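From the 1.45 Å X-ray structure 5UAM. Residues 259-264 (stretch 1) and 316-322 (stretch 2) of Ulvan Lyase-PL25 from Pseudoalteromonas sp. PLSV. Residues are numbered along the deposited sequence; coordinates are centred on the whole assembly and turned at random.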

ATOM      1  N   HIS A 259      13.536   5.318  -9.583  1.00 15.78           N
ATOM      2  CA  HIS A 259      14.721   4.520  -9.320  1.00 15.68           C
ATOM      3  C   HIS A 259      14.968   4.417  -7.827  1.00 17.14           C
ATOM      4  O   HIS A 259      14.551   5.274  -7.044  1.00 16.43           O
ATOM      5  CB  HIS A 259      15.985   5.138  -9.898  1.00 17.57           C
ATOM      6  CG  HIS A 259      15.908   5.413 -11.358  1.00 19.03           C
ATOM      7  ND1 HIS A 259      15.954   4.417 -12.309  1.00 20.95           N
ATOM      8  CD2 HIS A 259      15.798   6.580 -12.032  1.00 22.06           C
ATOM      9  CE1 HIS A 259      15.847   4.960 -13.509  1.00 25.02           C
ATOM     10  NE2 HIS A 259      15.755   6.272 -13.366  1.00 22.03           N
ATOM     11  N   ASP A 260      15.717   3.373  -7.476  1.00 16.02           N
ATOM     12  CA  ASP A 260      16.388   3.207  -6.185  1.00 15.72           C
ATOM     13  C   ASP A 260      15.406   2.938  -5.056  1.00 15.43           C
ATOM     14  O   ASP A 260      14.185   2.962  -5.248  1.00 18.56           O
ATOM     15  CB  ASP A 260      17.293   4.410  -5.874  1.00 15.46           C
ATOM     16  CG  ASP A 260      18.302   4.681  -6.982  1.00 17.50           C
ATOM     17  OD1 ASP A 260      18.684   3.749  -7.734  1.00 18.12           O
ATOM     18  OD2 ASP A 260      18.743   5.854  -7.107  1.00 22.50           O
ATOM     19  N   VAL A 261      15.930   2.603  -3.883  1.00 14.39           N
ATOM     20  CA  VAL A 261      15.090   2.463  -2.703  1.00 15.24           C
ATOM     21  C   VAL A 261      15.868   2.961  -1.498  1.00 14.08           C
ATOM     22  O   VAL A 261      17.082   2.763  -1.403  1.00 15.46           O
ATOM     23  CB  VAL A 261      14.509   1.029  -2.541  1.00 15.22           C
ATOM     24  CG1 VAL A 261      15.568   0.025  -2.136  1.00 17.30           C
ATOM     25  CG2 VAL A 261      13.349   1.022  -1.553  1.00 15.04           C
ATOM     26  N   TYR A 262      15.148   3.634  -0.608  1.00 14.34           N
ATOM     27  CA  TYR A 262      15.681   4.327   0.546  1.00 14.90           C
ATOM     28  C   TYR A 262      14.914   3.869   1.783  1.00 13.78           C
ATOM     29  O   TYR A 262      13.808   3.324   1.684  1.00 13.07           O
ATOM     30  CB  TYR A 262      15.452   5.825   0.399  1.00 15.94           C
ATOM     31  CG  TYR A 262      16.014   6.498  -0.842  1.00 15.68           C
ATOM     32  CD1 TYR A 262      15.362   6.414  -2.063  1.00 14.74           C
ATOM     33  CD2 TYR A 262      17.149   7.271  -0.763  1.00 16.00           C
ATOM     34  CE1 TYR A 262      15.849   7.054  -3.175  1.00 15.94           C
ATOM     35  CE2 TYR A 262      17.643   7.928  -1.870  1.00 18.97           C
ATOM     36  CZ  TYR A 262      16.972   7.832  -3.069  1.00 16.99           C
ATOM     37  OH  TYR A 262      17.455   8.476  -4.193  1.00 22.15           O
ATOM     38  N   PHE A 263      15.489   4.150   2.958  1.00 14.19           N
ATOM     39  CA  PHE A 263      14.919   3.732   4.236  1.00 13.85           C
ATOM     40  C   PHE A 263      15.181   4.767   5.327  1.00 13.00           C
ATOM     41  O   PHE A 263      16.294   5.258   5.461  1.00 14.46           O
ATOM     42  CB  PHE A 263      15.542   2.411   4.701  1.00 13.83           C
ATOM     43  CG  PHE A 263      15.019   1.937   6.014  1.00 14.73           C
ATOM     44  CD1 PHE A 263      13.854   1.192   6.081  1.00 14.28           C
ATOM     45  CD2 PHE A 263      15.660   2.280   7.197  1.00 15.85           C
ATOM     46  CE1 PHE A 263      13.354   0.801   7.310  1.00 16.11           C
ATOM     47  CE2 PHE A 263      15.143   1.893   8.397  1.00 15.17           C
ATOM     48  CZ  PHE A 263      14.002   1.154   8.455  1.00 15.89           C
ATOM     49  N   MET A 264      14.163   5.049   6.139  1.00 14.58           N
ATOM     50  CA  MET A 264      14.375   5.825   7.348  1.00 15.50           C
ATOM     51  C   MET A 264      13.329   5.449   8.389  1.00 12.92           C
ATOM     52  O   MET A 264      12.337   4.787   8.089  1.00 13.81           O
ATOM     53  CB  MET A 264      14.388   7.335   7.058  1.00 15.76           C
ATOM     54  CG  MET A 264      13.104   7.878   6.497  1.00 14.17           C
ATOM     55  SD  MET A 264      13.474   9.501   5.781  1.00 16.81           S
ATOM     56  CE  MET A 264      11.849  10.016   5.215  1.00 16.88           C
TER
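Stretch 2 (316-322) QPHIAIN

How does the second stretch run over the first? After Gln316, residues 317-322 form an extended strand whose axis makes an angle of 163° with that of strand 259-264, so the two run nearly antiparallel. Their axes come no closer than 8.3 Å, and no hydrogen bond links them; side chains fill the gap between the backbones.

Which side chains fill it? Alternation along each extended strand turns Val261 and Phe263 toward Pro317, Ile319 and Ile321, while His318 and Ala320 point away, as do Asp260 and Tyr262. The antiparallel course sets Phe263 near the start of the second strand and Val261 farther along it.

Where does Pro317 rest? Pro317 covers one face of the Phe263 ring: Pro317 CB lies 3.7 Å from the ring centroid, 24° off the normal, a CH-pi contact, and 3.4 Å from Phe263 CE1. The flat ring offers a floor on which the compact proline can settle closely.

What do the two isoleucines meet? Ile319 fills the hollow between Val261 and Phe263, with Ile319 CG2 3.7 Å from Val261 CG2, Ile319 CD1 4.0 Å from Phe263 CB, and Ile319 CD1 4.3 Å from Tyr262 O at the bottom. Beyond Ile319, Ile321 CG1 lies 3.9 Å from Val261 CB, so that Val261 touches both isoleucines.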

ATOM      1  N   GLN A 316      16.544  -5.213  12.337  1.00 17.26           N
ATOM      2  CA  GLN A 316      17.182  -4.746  11.117  1.00 16.23           C
ATOM      3  C   GLN A 316      16.154  -4.682   9.994  1.00 16.89           C
ATOM      4  O   GLN A 316      15.335  -5.595   9.854  1.00 16.04           O
ATOM      5  CB  GLN A 316      18.277  -5.721  10.705  1.00 16.82           C
ATOM      6  CG  GLN A 316      19.321  -5.968  11.796  1.00 17.34           C
ATOM      7  CD  GLN A 316      20.344  -7.056  11.485  1.00 18.46           C
ATOM      8  OE1 GLN A 316      21.544  -6.863  11.693  1.00 20.41           O
ATOM      9  NE2 GLN A 316      19.875  -8.210  11.055  1.00 20.05           N
ATOM     10  N   PRO A 317      16.155  -3.625   9.182  1.00 14.48           N
ATOM     11  CA  PRO A 317      15.148  -3.515   8.122  1.00 13.18           C
ATOM     12  C   PRO A 317      15.424  -4.386   6.909  1.00 13.38           C
ATOM     13  O   PRO A 317      16.555  -4.512   6.432  1.00 15.26           O
ATOM     14  CB  PRO A 317      15.199  -2.036   7.737  1.00 16.18           C
ATOM     15  CG  PRO A 317      16.589  -1.635   8.045  1.00 18.52           C
ATOM     16  CD  PRO A 317      16.924  -2.373   9.326  1.00 16.52           C
ATOM     17  N   HIS A 318      14.331  -4.948   6.406  1.00 13.31           N
ATOM     18  CA  HIS A 318      14.228  -5.629   5.132  1.00 11.68           C
ATOM     19  C   HIS A 318      13.256  -4.844   4.262  1.00 12.45           C
ATOM     20  O   HIS A 318      12.287  -4.241   4.754  1.00 12.88           O
ATOM     21  CB  HIS A 318      13.667  -7.024   5.346  1.00 12.72           C
ATOM     22  CG  HIS A 318      14.579  -7.935   6.087  1.00 14.42           C
ATOM     23  ND1 HIS A 318      15.038  -9.116   5.548  1.00 15.87           N
ATOM     24  CD2 HIS A 318      15.124  -7.846   7.324  1.00 16.15           C
ATOM     25  CE1 HIS A 318      15.826  -9.714   6.422  1.00 16.37           C
ATOM     26  NE2 HIS A 318      15.885  -8.970   7.512  1.00 16.87           N
ATOM     27  N   ILE A 319      13.512  -4.869   2.960  1.00 13.15           N
ATOM     28  CA  ILE A 319      12.768  -4.065   1.998  1.00 12.20           C
ATOM     29  C   ILE A 319      12.421  -4.922   0.790  1.00 11.80           C
ATOM     30  O   ILE A 319      13.283  -5.624   0.247  1.00 14.54           O
ATOM     31  CB  ILE A 319      13.604  -2.856   1.550  1.00 13.65           C
ATOM     32  CG1 ILE A 319      13.898  -1.928   2.740  1.00 14.84           C
ATOM     33  CG2 ILE A 319      12.899  -2.079   0.443  1.00 17.16           C
ATOM     34  CD1 ILE A 319      14.853  -0.797   2.412  1.00 15.75           C
ATOM     35  N   ALA A 320      11.160  -4.837   0.357  1.00 11.96           N
ATOM     36  CA  ALA A 320      10.740  -5.344  -0.942  1.00 12.14           C
ATOM     37  C   ALA A 320      10.685  -4.171  -1.901  1.00 12.27           C
ATOM     38  O   ALA A 320      10.035  -3.159  -1.613  1.00 13.35           O
ATOM     39  CB  ALA A 320       9.361  -5.988  -0.846  1.00 12.70           C
ATOM     40  N   ILE A 321      11.376  -4.294  -3.026  1.00 12.92           N
ATOM     41  CA  ILE A 321      11.394  -3.259  -4.049  1.00 13.05           C
ATOM     42  C   ILE A 321      11.159  -3.935  -5.390  1.00 14.57           C
ATOM     43  O   ILE A 321      11.836  -4.911  -5.721  1.00 15.39           O
ATOM     44  CB  ILE A 321      12.721  -2.469  -4.036  1.00 13.39           C
ATOM     45  CG1 ILE A 321      12.750  -1.372  -5.102  1.00 15.79           C
ATOM     46  CG2 ILE A 321      13.927  -3.397  -4.156  1.00 17.02           C
ATOM     47  CD1 ILE A 321      11.672  -0.307  -4.912  1.00 16.92           C
ATOM     48  N   ASN A 322      10.210  -3.425  -6.172  1.00 12.89           N
ATOM     49  CA  ASN A 322      10.040  -3.971  -7.509  1.00 13.90           C
ATOM     50  C   ASN A 322      10.854  -3.159  -8.493  1.00 14.38           C
ATOM     51  O   ASN A 322      10.918  -1.934  -8.386  1.00 15.12           O
ATOM     52  CB  ASN A 322       8.568  -3.965  -7.921  1.00 15.39           C
ATOM     53  CG  ASN A 322       7.705  -4.713  -6.935  1.00 14.68           C
ATOM     54  OD1 ASN A 322       7.703  -5.945  -6.915  1.00 15.44           O
ATOM     55  ND2 ASN A 322       7.006  -3.983  -6.091  1.00 14.60           N
TER